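Local atomic coordinates of MmoQ Response regulator (Methylococcus capsulatus, PDB entry 3LJX), a protein that probably makes cyclic di-GMP from two GTP as a multidomain response regulator, of which this chain is the piece carrying the all-helical HDOD domain. Residues A[172-175]-A[179-182]; A[102-107]-A[148-153]; A[124-129]-A[254-259]; A[16-21]-A[108-113]. All blocks are in the same frame, centred on the assembly; numbering follows the deposited sequence. Where two conformers were deposited one is given.

Contact 1. Residues A[172-175]-A[179-182]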
loop_
_atom_site.group_PDB
_atom_site.type_symbol
_atom_site.label_atom_id
_atom_site.label_comp_id
_atom_site.label_asym_id
_atom_site.label_seq_id
_atom_site.Cartn_x
_atom_site.Cartn_y
_atom_site.Cartn_z
ATOM N N LEU A 172 7.748 16.813 -11.640
ATOM C CA LEU A 172 7.757 16.355 -13.019
ATOM C C LEU A 172 6.483 15.584 -13.307
ATOM O O LEU A 172 5.899 15.699 -14.394
ATOM C CB LEU A 172 8.982 15.483 -13.288
ATOM C CG LEU A 172 9.241 15.189 -14.764
ATOM C CD1 LEU A 172 9.034 16.440 -15.607
ATOM C CD2 LEU A 172 10.643 14.643 -14.958
ATOM N N GLU A 173 6.043 14.808 -12.321
ATOM C CA GLU A 173 4.822 14.030 -12.465
ATOM C C GLU A 173 3.647 14.964 -12.690
ATOM O O GLU A 173 2.857 14.756 -13.611
ATOM C CB GLU A 173 4.592 13.137 -11.244
ATOM C CG GLU A 173 5.594 11.989 -11.113
ATOM C CD GLU A 173 5.485 11.279 -9.773
ATOM O OE1 GLU A 173 4.724 11.770 -8.905
ATOM O OE2 GLU A 173 6.168 10.243 -9.585
ATOM N N ARG A 174 3.549 16.011 -11.878
ATOM C CA ARG A 174 2.461 16.980 -12.026
ATOM C C ARG A 174 2.417 17.590 -13.432
ATOM O O ARG A 174 1.348 17.782 -14.005
ATOM C CB ARG A 174 2.548 18.069 -10.956
ATOM C CG ARG A 174 2.140 17.566 -9.572
ATOM C CD ARG A 174 2.378 18.606 -8.494
ATOM N NE ARG A 174 2.075 18.079 -7.163
ATOM C CZ ARG A 174 2.367 18.695 -6.014
ATOM N NH1 ARG A 174 2.990 19.870 -6.012
ATOM N NH2 ARG A 174 2.039 18.130 -4.855
ATOM N N GLU A 175 3.588 17.863 -13.990
ATOM C CA GLU A 175 3.688 18.426 -15.325
ATOM C C GLU A 175 3.177 17.446 -16.386
ATOM O O GLU A 175 2.374 17.808 -17.260
ATOM C CB GLU A 175 5.147 18.778 -15.592
ATOM C CG GLU A 175 5.390 19.750 -16.705
ATOM C CD GLU A 175 6.837 20.229 -16.708
ATOM O OE1 GLU A 175 7.156 21.171 -15.950
ATOM O OE2 GLU A 175 7.660 19.647 -17.452
ATOM N N THR A 179 -0.931 14.907 -11.938
ATOM C CA THR A 179 -1.063 14.295 -10.628
ATOM C C THR A 179 0.317 13.785 -10.257
ATOM O O THR A 179 1.212 13.767 -11.101
ATOM C CB THR A 179 -2.099 13.150 -10.632
ATOM O OG1 THR A 179 -2.271 12.655 -9.302
ATOM C CG2 THR A 179 -1.653 12.031 -11.520
ATOM N N ASP A 180 0.519 13.401 -9.003
ATOM C CA ASP A 180 1.807 12.837 -8.625
ATOM C C ASP A 180 1.544 11.558 -7.864
ATOM O O ASP A 180 0.399 11.295 -7.495
ATOM C CB ASP A 180 2.601 13.827 -7.773
ATOM C CG ASP A 180 1.921 14.127 -6.452
ATOM O OD1 ASP A 180 1.725 13.180 -5.634
ATOM O OD2 ASP A 180 1.574 15.309 -6.249
ATOM N N HIS A 181 2.590 10.776 -7.607
ATOM C CA HIS A 181 2.377 9.438 -7.068
ATOM C C HIS A 181 1.748 9.432 -5.661
ATOM O O HIS A 181 1.007 8.504 -5.312
ATOM C CB HIS A 181 3.649 8.589 -7.135
ATOM C CG HIS A 181 4.832 9.186 -6.440
ATOM N ND1 HIS A 181 4.921 9.288 -5.067
ATOM C CD2 HIS A 181 6.008 9.655 -6.925
ATOM C CE1 HIS A 181 6.089 9.816 -4.740
ATOM N NE2 HIS A 181 6.765 10.051 -5.850
ATOM N N ASP A 182 2.007 10.485 -4.881
ATOM C CA ASP A 182 1.417 10.603 -3.540
ATOM C C ASP A 182 -0.052 11.047 -3.569
ATOM O O ASP A 182 -0.893 10.488 -2.859
ATOM C CB ASP A 182 2.257 11.527 -2.638
ATOM C CG ASP A 182 3.595 10.911 -2.275
ATOM O OD1 ASP A 182 3.648 9.669 -2.124
ATOM O OD2 ASP A 182 4.591 11.656 -2.142
#

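Contact 2. Residues A[102-107]-A[148-153]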
loop_
_atom_site.group_PDB
_atom_site.type_symbol
_atom_site.label_atom_id
_atom_site.label_comp_id
_atom_site.label_asym_id
_atom_site.label_seq_id
_atom_site.Cartn_x
_atom_site.Cartn_y
_atom_site.Cartn_z
ATOM N N GLU A 102 9.835 0.320 -17.986
ATOM C CA GLU A 102 11.226 -0.122 -18.013
ATOM C C GLU A 102 12.047 0.344 -16.798
ATOM O O GLU A 102 12.714 -0.466 -16.134
ATOM C CB GLU A 102 11.879 0.329 -19.329
ATOM C CG GLU A 102 13.287 -0.196 -19.556
ATOM C CD GLU A 102 13.785 0.056 -20.975
ATOM O OE1 GLU A 102 12.948 0.312 -21.875
ATOM O OE2 GLU A 102 15.016 -0.010 -21.190
ATOM N N ALA A 103 11.986 1.642 -16.501
ATOM C CA ALA A 103 12.807 2.216 -15.434
ATOM C C ALA A 103 12.287 1.985 -13.998
ATOM O O ALA A 103 12.987 2.275 -13.036
ATOM C CB ALA A 103 13.051 3.709 -15.692
ATOM N N PHE A 104 11.075 1.457 -13.852
ATOM C CA PHE A 104 10.507 1.219 -12.522
ATOM C C PHE A 104 10.973 -0.111 -11.929
ATOM O O PHE A 104 10.829 -1.175 -12.541
ATOM C CB PHE A 104 8.977 1.262 -12.564
ATOM C CG PHE A 104 8.318 1.282 -11.199
ATOM C CD1 PHE A 104 8.415 2.409 -10.377
ATOM C CD2 PHE A 104 7.562 0.198 -10.758
ATOM C CE1 PHE A 104 7.795 2.445 -9.126
ATOM C CE2 PHE A 104 6.933 0.225 -9.515
ATOM C CZ PHE A 104 7.049 1.355 -8.698
ATOM N N ASP A 105 11.511 -0.042 -10.717
ATOM C CA ASP A 105 12.012 -1.226 -10.038
ATOM C C ASP A 105 10.866 -1.962 -9.342
ATOM O O ASP A 105 10.591 -1.723 -8.170
ATOM C CB ASP A 105 13.092 -0.826 -9.027
ATOM C CG ASP A 105 13.862 -2.023 -8.493
ATOM O OD1 ASP A 105 13.357 -3.164 -8.612
ATOM O OD2 ASP A 105 14.969 -1.824 -7.939
ATOM N N TYR A 106 10.203 -2.858 -10.065
ATOM C CA TYR A 106 9.031 -3.541 -9.537
ATOM C C TYR A 106 9.367 -4.446 -8.346
ATOM O O TYR A 106 8.651 -4.454 -7.339
ATOM C CB TYR A 106 8.330 -4.338 -10.630
ATOM C CG TYR A 106 7.615 -3.492 -11.683
ATOM C CD1 TYR A 106 8.304 -2.958 -12.767
ATOM C CD2 TYR A 106 6.237 -3.268 -11.606
ATOM C CE1 TYR A 106 7.635 -2.206 -13.744
ATOM C CE2 TYR A 106 5.565 -2.524 -12.563
ATOM C CZ TYR A 106 6.260 -1.994 -13.635
ATOM O OH TYR A 106 5.585 -1.239 -14.584
ATOM N N ALA A 107 10.449 -5.211 -8.456
ATOM C CA ALA A 107 10.833 -6.070 -7.347
ATOM C C ALA A 107 11.044 -5.208 -6.105
ATOM O O ALA A 107 10.599 -5.565 -5.012
ATOM C CB ALA A 107 12.095 -6.872 -7.672
ATOM N N ALA A 148 0.709 2.615 -9.992
ATOM C CA ALA A 148 -0.308 3.075 -10.930
ATOM C C ALA A 148 0.254 3.934 -12.066
ATOM O O ALA A 148 -0.137 3.773 -13.209
ATOM C CB ALA A 148 -1.414 3.819 -10.196
ATOM N N LEU A 149 1.168 4.848 -11.759
ATOM C CA LEU A 149 1.732 5.671 -12.817
ATOM C C LEU A 149 2.582 4.818 -13.752
ATOM O O LEU A 149 2.534 4.993 -14.972
ATOM C CB LEU A 149 2.600 6.776 -12.231
ATOM C CG LEU A 149 1.865 7.956 -11.631
ATOM C CD1 LEU A 149 2.886 8.966 -11.064
ATOM C CD2 LEU A 149 0.981 8.576 -12.694
ATOM N N ALA A 150 3.379 3.916 -13.170
ATOM C CA ALA A 150 4.257 3.045 -13.943
ATOM C C ALA A 150 3.416 2.166 -14.871
ATOM O O ALA A 150 3.799 1.893 -15.998
ATOM C CB ALA A 150 5.107 2.175 -13.011
ATOM N N THR A 151 2.258 1.738 -14.384
ATOM C CA THR A 151 1.366 0.909 -15.168
ATOM C C THR A 151 0.642 1.702 -16.257
ATOM O O THR A 151 0.550 1.252 -17.399
ATOM C CB THR A 151 0.329 0.242 -14.270
ATOM O OG1 THR A 151 1.003 -0.493 -13.248
ATOM C CG2 THR A 151 -0.533 -0.711 -15.087
ATOM N N ALA A 152 0.141 2.883 -15.900
ATOM C CA ALA A 152 -0.632 3.722 -16.821
ATOM C C ALA A 152 0.225 4.301 -17.945
ATOM O O ALA A 152 -0.159 4.238 -19.113
ATOM C CB ALA A 152 -1.338 4.858 -16.062
ATOM N N TRP A 153 1.382 4.861 -17.595
ATOM C CA TRP A 153 2.213 5.546 -18.590
ATOM C C TRP A 153 3.657 5.036 -18.597
ATOM O O TRP A 153 4.582 5.778 -18.294
ATOM C CB TRP A 153 2.191 7.055 -18.346
ATOM C CG TRP A 153 0.824 7.627 -18.288
ATOM C CD1 TRP A 153 0.098 7.911 -17.165
ATOM C CD2 TRP A 153 -0.000 7.990 -19.401
ATOM N NE1 TRP A 153 -1.131 8.429 -17.514
ATOM C CE2 TRP A 153 -1.211 8.490 -18.880
ATOM C CE3 TRP A 153 0.176 7.950 -20.790
ATOM C CZ2 TRP A 153 -2.245 8.934 -19.694
ATOM C CZ3 TRP A 153 -0.854 8.397 -21.602
ATOM C CH2 TRP A 153 -2.051 8.881 -21.053
HETATM O O HOH W 1 3.125 -1.848 -14.411
#

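Contact 3. Residues A[124-129]-A[254-259]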
loop_
_atom_site.group_PDB
_atom_site.type_symbol
_atom_site.label_atom_id
_atom_site.label_comp_id
_atom_site.label_asym_id
_atom_site.label_seq_id
_atom_site.Cartn_x
_atom_site.Cartn_y
_atom_site.Cartn_z
ATOM N N THR A 124 2.062 -0.922 15.324
ATOM C CA THR A 124 0.720 -0.666 15.850
ATOM C C THR A 124 0.253 -1.762 16.809
ATOM O O THR A 124 -0.583 -1.510 17.682
ATOM C CB THR A 124 -0.296 -0.485 14.727
ATOM O OG1 THR A 124 -0.334 -1.678 13.930
ATOM C CG2 THR A 124 0.100 0.720 13.846
ATOM N N ALA A 125 0.814 -2.964 16.658
ATOM C CA ALA A 125 0.469 -4.113 17.506
ATOM C C ALA A 125 0.858 -3.882 18.953
ATOM O O ALA A 125 0.291 -4.472 19.868
ATOM C CB ALA A 125 1.129 -5.393 16.987
ATOM N N GLN A 126 1.830 -3.018 19.163
ATOM C CA GLN A 126 2.247 -2.733 20.515
ATOM C C GLN A 126 1.715 -1.381 20.960
ATOM O O GLN A 126 2.155 -0.849 21.959
ATOM C CB GLN A 126 3.781 -2.824 20.651
ATOM C CG GLN A 126 4.558 -1.834 19.792
ATOM C CD GLN A 126 6.051 -2.181 19.658
ATOM O OE1 GLN A 126 6.489 -2.719 18.630
ATOM N NE2 GLN A 126 6.837 -1.863 20.695
ATOM N N ALA A 127 0.771 -0.825 20.207
ATOM C CA ALA A 127 0.176 0.455 20.572
ATOM C C ALA A 127 -1.349 0.382 20.573
ATOM O O ALA A 127 -1.926 -0.698 20.442
ATOM C CB ALA A 127 0.667 1.568 19.650
ATOM N N SER A 128 -2.008 1.526 20.714
ATOM C CA SER A 128 -3.464 1.521 20.780
ATOM C C SER A 128 -4.134 2.533 19.854
ATOM O O SER A 128 -5.169 3.088 20.210
ATOM C CB SER A 128 -3.915 1.770 22.218
ATOM O OG SER A 128 -3.470 0.724 23.054
ATOM N N THR A 129 -3.551 2.778 18.685
ATOM C CA THR A 129 -4.098 3.758 17.753
ATOM C C THR A 129 -5.112 3.124 16.803
ATOM O O THR A 129 -6.295 3.480 16.805
ATOM C CB THR A 129 -2.984 4.446 16.924
ATOM O OG1 THR A 129 -2.073 3.452 16.421
ATOM C CG2 THR A 129 -2.221 5.414 17.785
ATOM N N CYS A 254 5.689 7.864 20.178
ATOM C CA CYS A 254 4.653 6.820 20.089
ATOM C C CYS A 254 4.855 5.744 21.160
ATOM O O CYS A 254 3.933 4.977 21.446
ATOM C CB CYS A 254 4.601 6.090 18.739
ATOM S SG CYS A 254 5.393 6.789 17.299
ATOM N N GLY A 255 6.065 5.672 21.717
ATOM C CA GLY A 255 6.419 4.659 22.702
ATOM C C GLY A 255 6.929 3.393 22.037
ATOM O O GLY A 255 6.128 2.597 21.547
ATOM N N LEU A 256 8.243 3.180 22.025
ATOM C CA LEU A 256 8.769 2.025 21.313
ATOM C C LEU A 256 9.773 1.152 22.067
ATOM O O LEU A 256 10.675 1.630 22.773
ATOM C CB LEU A 256 9.308 2.416 19.934
ATOM C CG LEU A 256 8.578 1.671 18.816
ATOM C CD1 LEU A 256 7.123 2.055 18.818
ATOM C CD2 LEU A 256 9.199 1.952 17.474
ATOM N N GLY A 257 9.567 -0.158 21.922
ATOM C CA GLY A 257 10.479 -1.171 22.415
ATOM C C GLY A 257 11.268 -1.598 21.196
ATOM O O GLY A 257 10.732 -1.685 20.099
ATOM N N ASP A 258 12.551 -1.859 21.376
ATOM C CA ASP A 258 13.432 -2.052 20.240
ATOM C C ASP A 258 14.370 -3.214 20.537
ATOM O O ASP A 258 14.458 -3.637 21.691
ATOM C CB ASP A 258 14.208 -0.759 19.997
ATOM C CG ASP A 258 15.035 -0.345 21.190
ATOM O OD1 ASP A 258 15.991 0.435 20.998
ATOM O OD2 ASP A 258 14.732 -0.798 22.316
ATOM N N GLU A 259 15.083 -3.727 19.529
ATOM C CA GLU A 259 15.090 -3.173 18.174
ATOM C C GLU A 259 15.059 -4.219 17.058
ATOM O O GLU A 259 15.875 -4.174 16.129
ATOM C CB GLU A 259 16.296 -2.253 17.968
ATOM C CG GLU A 259 15.929 -1.032 17.176
ATOM C CD GLU A 259 14.502 -1.118 16.675
ATOM O OE1 GLU A 259 13.558 -0.788 17.440
ATOM O OE2 GLU A 259 14.331 -1.541 15.515
#

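Contact 4. Residues A[16-21]-A[108-113]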
loop_
_atom_site.group_PDB
_atom_site.type_symbol
_atom_site.label_atom_id
_atom_site.label_comp_id
_atom_site.label_asym_id
_atom_site.label_seq_id
_atom_site.Cartn_x
_atom_site.Cartn_y
_atom_site.Cartn_z
ATOM N N PRO A 16 -0.411 -4.686 -11.907
ATOM C CA PRO A 16 0.182 -6.025 -11.953
ATOM C C PRO A 16 0.437 -6.614 -10.572
ATOM O O PRO A 16 0.422 -5.909 -9.547
ATOM C CB PRO A 16 1.511 -5.781 -12.669
ATOM C CG PRO A 16 1.866 -4.370 -12.266
ATOM C CD PRO A 16 0.570 -3.633 -12.235
ATOM N N THR A 17 0.659 -7.923 -10.568
ATOM C CA THR A 17 1.095 -8.665 -9.395
ATOM C C THR A 17 2.397 -9.371 -9.778
ATOM O O THR A 17 2.587 -9.708 -10.947
ATOM C CB THR A 17 0.048 -9.711 -9.026
ATOM O OG1 THR A 17 -1.165 -9.055 -8.639
ATOM C CG2 THR A 17 0.543 -10.612 -7.884
ATOM N N ALA A 18 3.299 -9.587 -8.820
ATOM C CA ALA A 18 4.537 -10.331 -9.099
ATOM C C ALA A 18 4.241 -11.759 -9.585
ATOM O O ALA A 18 3.335 -12.427 -9.077
ATOM C CB ALA A 18 5.458 -10.359 -7.866
ATOM N N SER A 19 5.004 -12.220 -10.572
ATOM C CA SER A 19 4.819 -13.565 -11.128
ATOM C C SER A 19 4.832 -14.650 -10.064
ATOM O O SER A 19 3.940 -15.494 -10.028
ATOM C CB SER A 19 5.880 -13.869 -12.185
ATOM O OG SER A 19 5.641 -13.098 -13.347
ATOM N N ARG A 20 5.835 -14.621 -9.193
ATOM C CA ARG A 20 5.967 -15.636 -8.148
ATOM C C ARG A 20 4.801 -15.594 -7.155
ATOM O O ARG A 20 4.279 -16.625 -6.733
ATOM C CB ARG A 20 7.289 -15.458 -7.395
ATOM C CG ARG A 20 7.475 -16.450 -6.252
ATOM C CD ARG A 20 8.688 -16.107 -5.396
ATOM N NE ARG A 20 8.547 -14.808 -4.739
ATOM C CZ ARG A 20 9.446 -14.286 -3.907
ATOM N NH1 ARG A 20 10.561 -14.952 -3.626
ATOM N NH2 ARG A 20 9.232 -13.098 -3.355
ATOM N N THR A 21 4.410 -14.388 -6.771
ATOM C CA THR A 21 3.295 -14.195 -5.856
ATOM C C THR A 21 1.963 -14.631 -6.503
ATOM O O THR A 21 1.148 -15.322 -5.879
ATOM C CB THR A 21 3.227 -12.720 -5.426
ATOM O OG1 THR A 21 4.448 -12.374 -4.756
ATOM C CG2 THR A 21 2.050 -12.480 -4.505
ATOM N N ALA A 108 11.709 -4.066 -6.275
ATOM C CA ALA A 108 11.993 -3.208 -5.130
ATOM C C ALA A 108 10.683 -2.693 -4.559
ATOM O O ALA A 108 10.485 -2.668 -3.339
ATOM C CB ALA A 108 12.930 -2.037 -5.509
ATOM N N TYR A 109 9.783 -2.289 -5.447
ATOM C CA TYR A 109 8.505 -1.764 -5.002
ATOM C C TYR A 109 7.760 -2.823 -4.186
ATOM O O TYR A 109 7.244 -2.529 -3.109
ATOM C CB TYR A 109 7.649 -1.277 -6.173
ATOM C CG TYR A 109 6.212 -1.103 -5.769
ATOM C CD1 TYR A 109 5.789 0.042 -5.095
ATOM C CD2 TYR A 109 5.286 -2.109 -6.004
ATOM C CE1 TYR A 109 4.467 0.187 -4.691
ATOM C CE2 TYR A 109 3.961 -1.976 -5.613
ATOM C CZ TYR A 109 3.555 -0.834 -4.955
ATOM O OH TYR A 109 2.237 -0.726 -4.556
ATOM N N TRP A 110 7.718 -4.058 -4.674
ATOM C CA TRP A 110 6.946 -5.084 -3.973
ATOM C C TRP A 110 7.615 -5.470 -2.672
ATOM O O TRP A 110 6.949 -5.723 -1.671
ATOM C CB TRP A 110 6.692 -6.318 -4.848
ATOM C CG TRP A 110 5.604 -6.075 -5.867
ATOM C CD1 TRP A 110 4.371 -5.535 -5.632
ATOM C CD2 TRP A 110 5.655 -6.351 -7.267
ATOM N NE1 TRP A 110 3.659 -5.448 -6.796
ATOM C CE2 TRP A 110 4.425 -5.946 -7.818
ATOM C CE3 TRP A 110 6.626 -6.913 -8.108
ATOM C CZ2 TRP A 110 4.128 -6.083 -9.181
ATOM C CZ3 TRP A 110 6.333 -7.048 -9.469
ATOM C CH2 TRP A 110 5.098 -6.628 -9.986
ATOM N N GLN A 111 8.937 -5.509 -2.683
ATOM C CA GLN A 111 9.660 -5.882 -1.482
ATOM C C GLN A 111 9.431 -4.826 -0.397
ATOM O O GLN A 111 9.111 -5.140 0.754
ATOM C CB GLN A 111 11.151 -6.044 -1.795
ATOM C CG GLN A 111 12.012 -6.313 -0.577
ATOM C CD GLN A 111 13.489 -6.315 -0.909
ATOM O OE1 GLN A 111 13.991 -5.450 -1.637
ATOM N NE2 GLN A 111 14.197 -7.289 -0.367
ATOM N N LYS A 112 9.566 -3.563 -0.773
ATOM C CA LYS A 112 9.431 -2.475 0.184
ATOM C C LYS A 112 7.999 -2.353 0.716
ATOM O O LYS A 112 7.791 -2.060 1.891
ATOM C CB LYS A 112 9.867 -1.174 -0.469
ATOM C CG LYS A 112 9.678 0.061 0.376
ATOM C CD LYS A 112 10.655 1.096 -0.110
ATOM C CE LYS A 112 11.998 0.424 -0.355
ATOM N NZ LYS A 112 12.753 1.029 -1.488
ATOM N N SER A 113 7.012 -2.587 -0.146
ATOM C CA SER A 113 5.613 -2.433 0.251
ATOM C C SER A 113 5.232 -3.437 1.350
ATOM O O SER A 113 4.586 -3.086 2.342
ATOM C CB SER A 113 4.693 -2.569 -0.970
ATOM O OG SER A 113 4.803 -1.425 -1.810
HETATM O O HOH W 2 0.848 -5.701 -6.776
#

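Contact 1. Residues A[172-175]-A[179-182]
E173 and R174, neighbours on helix 166-177, reach across to D180 and H181 at the start of helix 181-191, each with a different grip. The E173 chain leaves beside its backbone N (chi1 -69°) and runs extended beyond CG, which carries its carboxylate to the first turn of the next helix. There E173 OE1 accepts from H181 N at 2.7 Å with an N-H...O angle of 150°; the donor comes from above the carboxylate plane. The carboxylate stands nearly perpendicular to the H181 imidazole, though their closest approach is doubtful, and E173 OE2 has its own partner in the hydroxyl of Y157. At E173 an alanine would remove the carboxylate, which is likely to leave H181 N and the Y157 hydroxyl without their partner. Beside this pair, R174 and D180 lie alongside each other, pointing the same way. R174 offers one side of its guanidinium, NE and NH2, to a single oxygen: NE reaches D180 OD2 at 3.0 Å through the anti lone pair, and NH2 meets D180 OD2 at 3.2 Å. The two planes are 45° apart, so the salt bridge is not a coplanar fork. D180 OD1 turns to the backbone of the new helix, taking a bond from E183 N and a weak one from D182 N. The arrangement is an N-capped helix start after a tight helix-to-helix turn in the HDOD domain.

Contact 2. Residues A[102-107]-A[148-153]
A150 on helix 144-152 presents its methyl to two aromatic side chains: F104, just before helix 106-125, and Y106, at its start. The close part is apolar. A150 CB sits over one face of the F104 ring, 4.1 Å from its centroid and 24° off the normal, a CH-pi contact displaced toward the rim; the nearest ring atom is F104 CG, 3.8 Å from A150 CB. F104 turns its ring there with CG anti to the backbone N (chi1 -169°). The two aromatic rings also meet within the segment: F104 CD2 lies above the centre of the Y106 ring, while Y106 CD2 lies at the edge of the F104 ring, an edge-to-face relation. Y157 and L161 of helix 154-163 add to this packing, touching A150 and F104 respectively. The looser part lies at the phenol end. Y106 OH is 3.8 Å from A150 CB, and beyond it a water bridges the segments, 2.5 Å from Y106 OH and donating to T151 OG1 at 2.8 Å. Neither hydroxyl relies on that water alone, since Y106 OH is also bonded to C101 N and T151 OG1 to L147 O. Only 127 Å² is buried in total. The chemistry thus divides: apolar and CH-pi contact of one methyl with the F104 face makes up the close part, whereas the two hydroxyls are linked by a single water, with no direct polar bond between the segments.

Contact 3. Residues A[124-129]-A[254-259]
The backbones of Q126 and L256 approach no closer than 8.1 Å between CA atoms, where the chain leaving helix 106-125, with A127 N bonded back to T124 O, passes the loop after helix 245-254, which G255 enters with positive phi (88°) before L256 and G257 run extended. One long side chain spans the gap. Q126 CG is placed between the backbone N and the carbonyl carbon (chi1 62°), and the chain then extends beyond CG, carrying the amide to the loop. Its nitrogen does the touching: Q126 NE2 is 3.4 Å from G257 N. As modelled, both atoms are donors, so no hydrogen bond is assigned. G257 O is farther, at 3.9 Å from Q126 NE2, and L256 CD1 lies 4.4 Å from Q126 NE2, but the leucine was deposited in two conformers, so this last contact is doubtful. L256 also touches L225 of helix 214-233, the helix that meets A127 through Q222. T129 is tied to that same helix by bonds to R215 and Q222. The direct meeting therefore offers no specific polar bond and is probably weak: 127 Å² is buried, Q126 and G257 are exposed, and the amide finds no acceptor across the contact. Such chemistry implies a loose surface approach, in which both segments also lie against helix 214-233.

Contact 4. Residues A[16-21]-A[108-113]
W110 of helix 106-125 lays its indole against P16, T17 and A18, the approach to helix 19-29. From CB the side chain sets out beside the backbone N (chi1 -77°), bringing the six-membered ring toward the other segment. At the ring fusion, W110 CD2 lies 4.1 Å from A18 CB. The next atom outward, W110 CE3, meets the same methyl at 3.6 Å, and A18 CB stands 3.9 Å from the centroid of the six-membered ring, 23° off its normal, a CH-pi contact over the face. Farther along, W110 CZ3 and CH2 pass beneath A18 CA, and CH2 also faces A18 N. Back toward the pyrrole side, W110 CZ2 comes within 3.6 Å of A18 N over the face, while P16 O lies near the ring plane at the edge; P16 CG reaches the same atom, the two side chains crossing at about a right angle. On the pyrrole ring itself, W110 NE1 donates to a water at 2.8 Å, which donates to P16 O. A leucine in place of W110 would probably leave A18 without its aromatic face and the bridging water without its indole donor. The indole touches P47, at the start of helix 47-58, and E98 in a loop, while P16 packs on L147 and T151 of helix 144-152: the contact thus joins the entrance of helix 19-29 to helix 106-125, with helices 47-58 and 144-152 alongside.

Contacts 2 and 4 have centres 11 Å apart and touch: T151 OG1 lies 3.3 Å from P16 CD, and F104 CZ lies 3.7 Å from Y109 CB, so the start of helix 106-125 serves both. Contact 1 touches contact 2 through L149, whose CD1 is 3.7 Å from E173 CD, but stays about 9 Å from contact 4 at the nearest atoms. Contact 3 uses the other end of helix 106-125, its centre about 33 Å from those of contacts 1 and 2. Along the chain contact 2 crosses both 3 and 4. The cyclase activity inferred for the whole protein probably belongs to its GGDEF domain, not this HDOD piece, so no distance to a catalytic site applies.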